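Local coordinates for PCF11 protein (Saccharomyces cerevisiae, PDB 1SZ9) that binds the carboxy-terminal domain of RNA polymerase II and probably helps process the 3' ends of mRNA, at residues 40-43 / 44-48; 107-110 / 111-114; 121-125 / 126-130. All blocks are in the same frame, centred on the assembly; numbering follows the deposited sequence.

All three contacts are local and partly buried, with F44, W112, F123 and L128 among their buried residues. Contact 1 forms the first turns of helix 41-54 and stands apart: its centre lies about 22 Å from that of contact 2, across the centre of the chain. Contacts 2 and 3, about 10 Å apart between centres, are neighbours that share one patch of core, where the end of helix 99-112 meets the start of helix 125-137 and F123 meets W112. Their chemistry follows their place. Contact 1 has regular helical bonds beside an aromatic ring, contact 2 weaker, shared bonds where a helix closes, and contact 3 a helix start with leucine tucked beneath the incoming loop.

Contact 1. Residues 40-43 / 44-48; sequences CAQY and FVDAI
One face of the F44 ring lies against C40: the carbonyl O of C40 sits 3.6 Å above the ring plane, offset toward the rim, and C40 CB rests over the same face, 4.0 Å from the ring centroid, as a CH-pi contact. C40 SG stands obliquely to the ring, 5.3 Å from its centroid, in a sulfur-aromatic contact. The F44 ring reaches back over the preceding turn because CG is anti to its own carbonyl carbon (chi1 -61°). The small, weakly polar cysteine suits a buried spot beside an aromatic ring. F12 of helix 3-16 stacks with this ring, and Y78 of helix 78-83 also touches F44.

Four backbone bonds join the turns. F44 N donates to C40 O over 3.1 Å, and V45 N donates to A41 O over 2.9 Å. D46 N and A47 N continue the series to the carbonyls of Q42 and Y43, so each carbonyl is paired with the amide four residues on.

On the outer side Q42 and D46 run side by side, their amide and carboxylate planes 48° apart; Q42 CG comes 3.9 Å from D46 OD2, and flexible polar ends suit this exposed flank. V45, by contrast, is buried: its CG2 lies 3.4 Å from A41 O, and the branched side chain packs on Y81 and F82. With C40 as N-cap residue, this is the amphipathic opening of helix 41-54, one of the stacked helices of the all-helical, arm-repeat-like CID fold.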
# COMPACT_ATOMS: atom_id res chain seq x y z
N CYS A 40 13.05 -0.34 11.30
CA CYS A 40 11.71 0.00 11.81
C CYS A 40 10.61 -0.43 10.86
O CYS A 40 9.45 -0.04 11.02
CB CYS A 40 11.57 1.52 12.01
SG CYS A 40 12.65 2.27 13.24
N ALA A 41 10.97 -1.23 9.85
CA ALA A 41 10.03 -1.68 8.85
C ALA A 41 8.67 -2.16 9.37
O ALA A 41 7.62 -1.71 8.91
CB ALA A 41 10.68 -2.78 7.99
N GLN A 42 8.66 -3.08 10.32
CA GLN A 42 7.37 -3.55 10.81
C GLN A 42 6.50 -2.43 11.39
O GLN A 42 5.27 -2.46 11.28
CB GLN A 42 7.55 -4.69 11.82
CG GLN A 42 6.23 -5.19 12.39
CD GLN A 42 6.32 -6.60 12.94
OE1 GLN A 42 7.38 -7.03 13.41
NE2 GLN A 42 5.19 -7.31 12.91
N TYR A 43 7.14 -1.42 11.99
CA TYR A 43 6.40 -0.29 12.56
C TYR A 43 5.76 0.51 11.45
O TYR A 43 4.61 0.92 11.55
CB TYR A 43 7.31 0.61 13.39
CG TYR A 43 7.77 -0.07 14.65
CD1 TYR A 43 6.85 -0.53 15.59
CD2 TYR A 43 9.13 -0.31 14.88
CE1 TYR A 43 7.26 -1.21 16.72
CE2 TYR A 43 9.55 -0.99 16.02
CZ TYR A 43 8.61 -1.44 16.93
OH TYR A 43 9.01 -2.14 18.04
N PHE A 44 6.51 0.73 10.37
CA PHE A 44 6.00 1.47 9.23
C PHE A 44 4.87 0.68 8.55
O PHE A 44 3.86 1.25 8.15
CB PHE A 44 7.13 1.76 8.23
CG PHE A 44 8.25 2.58 8.80
CD1 PHE A 44 8.05 3.38 9.92
CD2 PHE A 44 9.51 2.58 8.19
CE1 PHE A 44 9.09 4.18 10.43
CE2 PHE A 44 10.55 3.38 8.69
CZ PHE A 44 10.33 4.18 9.81
N VAL A 45 5.02 -0.63 8.44
CA VAL A 45 3.96 -1.43 7.84
C VAL A 45 2.67 -1.33 8.64
O VAL A 45 1.59 -1.10 8.08
CB VAL A 45 4.39 -2.91 7.71
CG1 VAL A 45 3.18 -3.78 7.31
CG2 VAL A 45 5.48 -3.03 6.65
N ASP A 46 2.76 -1.47 9.96
CA ASP A 46 1.55 -1.40 10.77
C ASP A 46 0.92 -0.03 10.74
O ASP A 46 -0.30 0.10 10.75
CB ASP A 46 1.84 -1.81 12.21
CG ASP A 46 2.08 -3.31 12.34
OD1 ASP A 46 1.59 -4.08 11.47
OD2 ASP A 46 2.76 -3.71 13.31
N ALA A 47 1.74 1.01 10.70
CA ALA A 47 1.24 2.37 10.63
C ALA A 47 0.44 2.56 9.33
O ALA A 47 -0.66 3.13 9.33
CB ALA A 47 2.40 3.35 10.69
N ILE A 48 0.98 2.09 8.20
CA ILE A 48 0.28 2.24 6.93
C ILE A 48 -0.98 1.39 6.86
O ILE A 48 -2.01 1.87 6.41
CB ILE A 48 1.23 1.92 5.75
CG1 ILE A 48 2.26 3.04 5.62
CG2 ILE A 48 0.46 1.83 4.42
CD1 ILE A 48 3.30 2.79 4.59

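Contact 2. Residues 107-110 / 111-114; sequences NMFK and LWLN
F109 O is shared by two amides, both weakly: W112 N at 2.9 Å and L113 N at 3.4 Å. Each of these amides has a second acceptor. W112 N also bonds weakly to M108 O, and L113 N donates to K110 O over 3.2 Å from well above the carbonyl plane. Of the bonds between residues four apart, only L111 N to N107 O is not weak.

The W112 indole lies over this turn, with M108 O 3.4 Å above one face and F109 CA above the same face. M108 runs out with CG anti to the backbone N (chi1 175°) and then bends at chi3, which brings CE within 3.5 Å of W112 CZ2; SD makes an oblique Met-aromatic contact. Flexible methionine can follow the indole's outline. F109 crosses W112 at about a right angle, and W112 CE3 meets the edge of the phenyl ring at CD1, 4.0 Å away. Further out, L113 CD2 touches F109 CE2 at 3.9 Å.

W112 NE1 is bonded to D68 OD1 of helix 57-73, and F123 packs edge-to-face with the indole. A leucine in place of W112 would probably leave the D68 carboxylate without its indole partner and open a gap beside M108 and F123. Tryptophan thus couples a broad apolar surface to one buried polar tie, while the bifurcated, weak backbone bonds imply a helix that is winding down.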
# COMPACT_ATOMS: atom_id res chain seq x y z
N ASN A 107 -6.04 0.01 -11.35
CA ASN A 107 -4.83 0.32 -12.11
C ASN A 107 -3.60 0.03 -11.26
O ASN A 107 -2.61 -0.51 -11.76
CB ASN A 107 -4.87 1.79 -12.57
CG ASN A 107 -5.88 2.00 -13.70
OD1 ASN A 107 -6.32 1.03 -14.31
ND2 ASN A 107 -6.23 3.25 -13.98
N MET A 108 -3.69 0.36 -9.98
CA MET A 108 -2.58 0.11 -9.07
C MET A 108 -2.27 -1.39 -9.01
O MET A 108 -1.10 -1.80 -9.05
CB MET A 108 -2.91 0.64 -7.66
CG MET A 108 -1.86 0.32 -6.59
SD MET A 108 -2.42 0.94 -4.98
CE MET A 108 -3.82 -0.25 -4.65
N PHE A 109 -3.32 -2.20 -8.93
CA PHE A 109 -3.17 -3.66 -8.90
C PHE A 109 -2.52 -4.16 -10.21
O PHE A 109 -1.65 -5.03 -10.19
CB PHE A 109 -4.54 -4.31 -8.74
CG PHE A 109 -4.56 -5.78 -9.04
CD1 PHE A 109 -3.99 -6.70 -8.14
CD2 PHE A 109 -5.09 -6.24 -10.24
CE1 PHE A 109 -3.94 -8.06 -8.45
CE2 PHE A 109 -5.04 -7.61 -10.55
CZ PHE A 109 -4.46 -8.52 -9.66
N LYS A 110 -2.96 -3.62 -11.34
CA LYS A 110 -2.38 -4.00 -12.62
C LYS A 110 -0.87 -3.80 -12.63
O LYS A 110 -0.14 -4.65 -13.11
CB LYS A 110 -2.98 -3.18 -13.77
CG LYS A 110 -4.31 -3.69 -14.31
CD LYS A 110 -4.66 -2.86 -15.54
CE LYS A 110 -5.92 -3.34 -16.22
NZ LYS A 110 -6.09 -2.57 -17.48
N LEU A 111 -0.40 -2.67 -12.10
CA LEU A 111 1.04 -2.43 -12.09
C LEU A 111 1.76 -3.34 -11.10
O LEU A 111 2.96 -3.57 -11.25
CB LEU A 111 1.35 -0.96 -11.79
CG LEU A 111 0.78 0.04 -12.79
CD1 LEU A 111 1.21 1.44 -12.40
CD2 LEU A 111 1.26 -0.28 -14.21
N TRP A 112 1.05 -3.88 -10.10
CA TRP A 112 1.71 -4.79 -9.16
C TRP A 112 2.09 -6.09 -9.87
O TRP A 112 2.98 -6.80 -9.42
CB TRP A 112 0.83 -5.15 -7.95
CG TRP A 112 0.57 -4.04 -6.95
CD1 TRP A 112 1.29 -2.89 -6.79
CD2 TRP A 112 -0.45 -4.02 -5.95
NE1 TRP A 112 0.77 -2.14 -5.75
CE2 TRP A 112 -0.30 -2.81 -5.22
CE3 TRP A 112 -1.49 -4.89 -5.61
CZ2 TRP A 112 -1.15 -2.46 -4.16
CZ3 TRP A 112 -2.34 -4.55 -4.55
CH2 TRP A 112 -2.16 -3.34 -3.84
N LEU A 113 1.41 -6.41 -10.96
CA LEU A 113 1.69 -7.64 -11.74
C LEU A 113 2.99 -7.53 -12.53
O LEU A 113 3.60 -8.53 -12.88
CB LEU A 113 0.52 -7.93 -12.69
CG LEU A 113 -0.61 -8.89 -12.29
CD1 LEU A 113 -0.63 -9.18 -10.80
CD2 LEU A 113 -1.93 -8.30 -12.76
N ASN A 114 3.43 -6.31 -12.82
CA ASN A 114 4.67 -6.09 -13.55
C ASN A 114 5.26 -4.75 -13.08
O ASN A 114 5.36 -3.79 -13.86
CB ASN A 114 4.41 -6.08 -15.06
CG ASN A 114 5.69 -5.91 -15.88
OD1 ASN A 114 6.74 -6.44 -15.51
ND2 ASN A 114 5.61 -5.18 -17.00

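Contact 3. Residues 121-125 / 126-130; sequences PLFEG and SALEK
Apolar contacts centre on L128, whose two methyl groups serve different partners. CD1 meets the ring of P121 at CB, 3.6 Å away, and also lies near F123 O; CD2 approaches F123 CD2 obliquely at 4.3 Å. With CG anti to its carbonyl carbon (chi1 -65°), the side chain of L128 reaches back beneath the loop. A branched, apolar residue fits here, since L128 also packs on F109 and W112 of helix 99-112. The F123 ring is buried too, with L122 CG 3.7 Å above one of its faces and L67, F82 and L86 around it.

Backbone hydrogen bonds start the helix. E124, the N-cap residue, offers its carbonyl O to two amides, both weakly: A127 N at 3.1 Å and L128 N at 3.4 Å, the latter nearly straight at 172°. G125 O then accepts E129 N over 3.1 Å, the first bond of ordinary helical strength across this junction. The amide of E124 itself is held by S83 OG of helix 78-83, which fixes the loop just before the turn.

Polar side chains keep to the outside. E129 is exposed, but its carboxylate curls back along the turn toward the helix start, its CG 3.3 Å from G125 O. The carboxylates of E124 and E129, both near that start, would probably be favoured by its partial positive charge, which may help steady the outer side while leucine seals the inner one.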
# COMPACT_ATOMS: atom_id res chain seq x y z
N PRO A 121 6.05 -10.25 -10.35
CA PRO A 121 5.02 -9.67 -9.48
C PRO A 121 5.60 -9.02 -8.21
O PRO A 121 6.53 -9.55 -7.60
CB PRO A 121 4.12 -10.86 -9.16
CG PRO A 121 4.26 -11.71 -10.42
CD PRO A 121 5.74 -11.65 -10.69
N LEU A 122 5.04 -7.88 -7.82
CA LEU A 122 5.50 -7.15 -6.65
C LEU A 122 5.34 -7.89 -5.32
O LEU A 122 6.19 -7.82 -4.46
CB LEU A 122 4.78 -5.79 -6.58
CG LEU A 122 5.29 -4.72 -5.59
CD1 LEU A 122 6.78 -4.40 -5.81
CD2 LEU A 122 4.47 -3.48 -5.76
N PHE A 123 4.24 -8.62 -5.18
CA PHE A 123 3.95 -9.33 -3.95
C PHE A 123 3.80 -10.83 -4.15
O PHE A 123 3.77 -11.34 -5.28
CB PHE A 123 2.64 -8.80 -3.36
CG PHE A 123 2.65 -7.32 -3.09
CD1 PHE A 123 3.28 -6.81 -1.95
CD2 PHE A 123 2.05 -6.43 -3.98
CE1 PHE A 123 3.29 -5.44 -1.70
CE2 PHE A 123 2.06 -5.06 -3.74
CZ PHE A 123 2.68 -4.56 -2.60
N GLU A 124 3.71 -11.53 -3.02
CA GLU A 124 3.51 -12.97 -3.02
C GLU A 124 2.41 -13.30 -4.05
O GLU A 124 1.32 -12.68 -4.07
CB GLU A 124 3.08 -13.43 -1.63
CG GLU A 124 4.23 -13.46 -0.63
CD GLU A 124 3.83 -14.09 0.71
OE1 GLU A 124 3.26 -15.20 0.69
OE2 GLU A 124 4.11 -13.48 1.77
N GLY A 125 2.73 -14.27 -4.91
CA GLY A 125 1.79 -14.68 -5.94
C GLY A 125 0.42 -14.99 -5.39
O GLY A 125 -0.59 -14.72 -6.05
N SER A 126 0.36 -15.54 -4.17
CA SER A 126 -0.93 -15.89 -3.57
C SER A 126 -1.90 -14.73 -3.35
O SER A 126 -3.09 -14.83 -3.65
CB SER A 126 -0.74 -16.60 -2.24
OG SER A 126 -2.01 -16.82 -1.65
N ALA A 127 -1.39 -13.64 -2.79
CA ALA A 127 -2.17 -12.44 -2.52
C ALA A 127 -2.75 -11.85 -3.81
O ALA A 127 -3.94 -11.56 -3.89
CB ALA A 127 -1.30 -11.41 -1.82
N LEU A 128 -1.90 -11.71 -4.83
CA LEU A 128 -2.31 -11.16 -6.12
C LEU A 128 -3.37 -11.99 -6.84
O LEU A 128 -4.25 -11.44 -7.49
CB LEU A 128 -1.08 -10.97 -7.03
CG LEU A 128 -0.07 -9.93 -6.52
CD1 LEU A 128 1.09 -9.79 -7.49
CD2 LEU A 128 -0.77 -8.57 -6.35
N GLU A 129 -3.28 -13.32 -6.73
CA GLU A 129 -4.27 -14.21 -7.36
C GLU A 129 -5.62 -14.04 -6.66
O GLU A 129 -6.66 -14.01 -7.32
CB GLU A 129 -3.87 -15.69 -7.23
CG GLU A 129 -2.72 -16.13 -8.13
CD GLU A 129 -2.30 -17.58 -7.84
OE1 GLU A 129 -3.20 -18.45 -7.73
OE2 GLU A 129 -1.08 -17.84 -7.70
N LYS A 130 -5.61 -13.95 -5.33
CA LYS A 130 -6.84 -13.77 -4.56
C LYS A 130 -7.48 -12.42 -4.91
O LYS A 130 -8.70 -12.31 -4.99
CB LYS A 130 -6.57 -13.81 -3.06
CG LYS A 130 -6.31 -15.19 -2.43
CD LYS A 130 -6.32 -15.03 -0.90
CE LYS A 130 -5.85 -16.26 -0.13
NZ LYS A 130 -6.82 -17.40 -0.15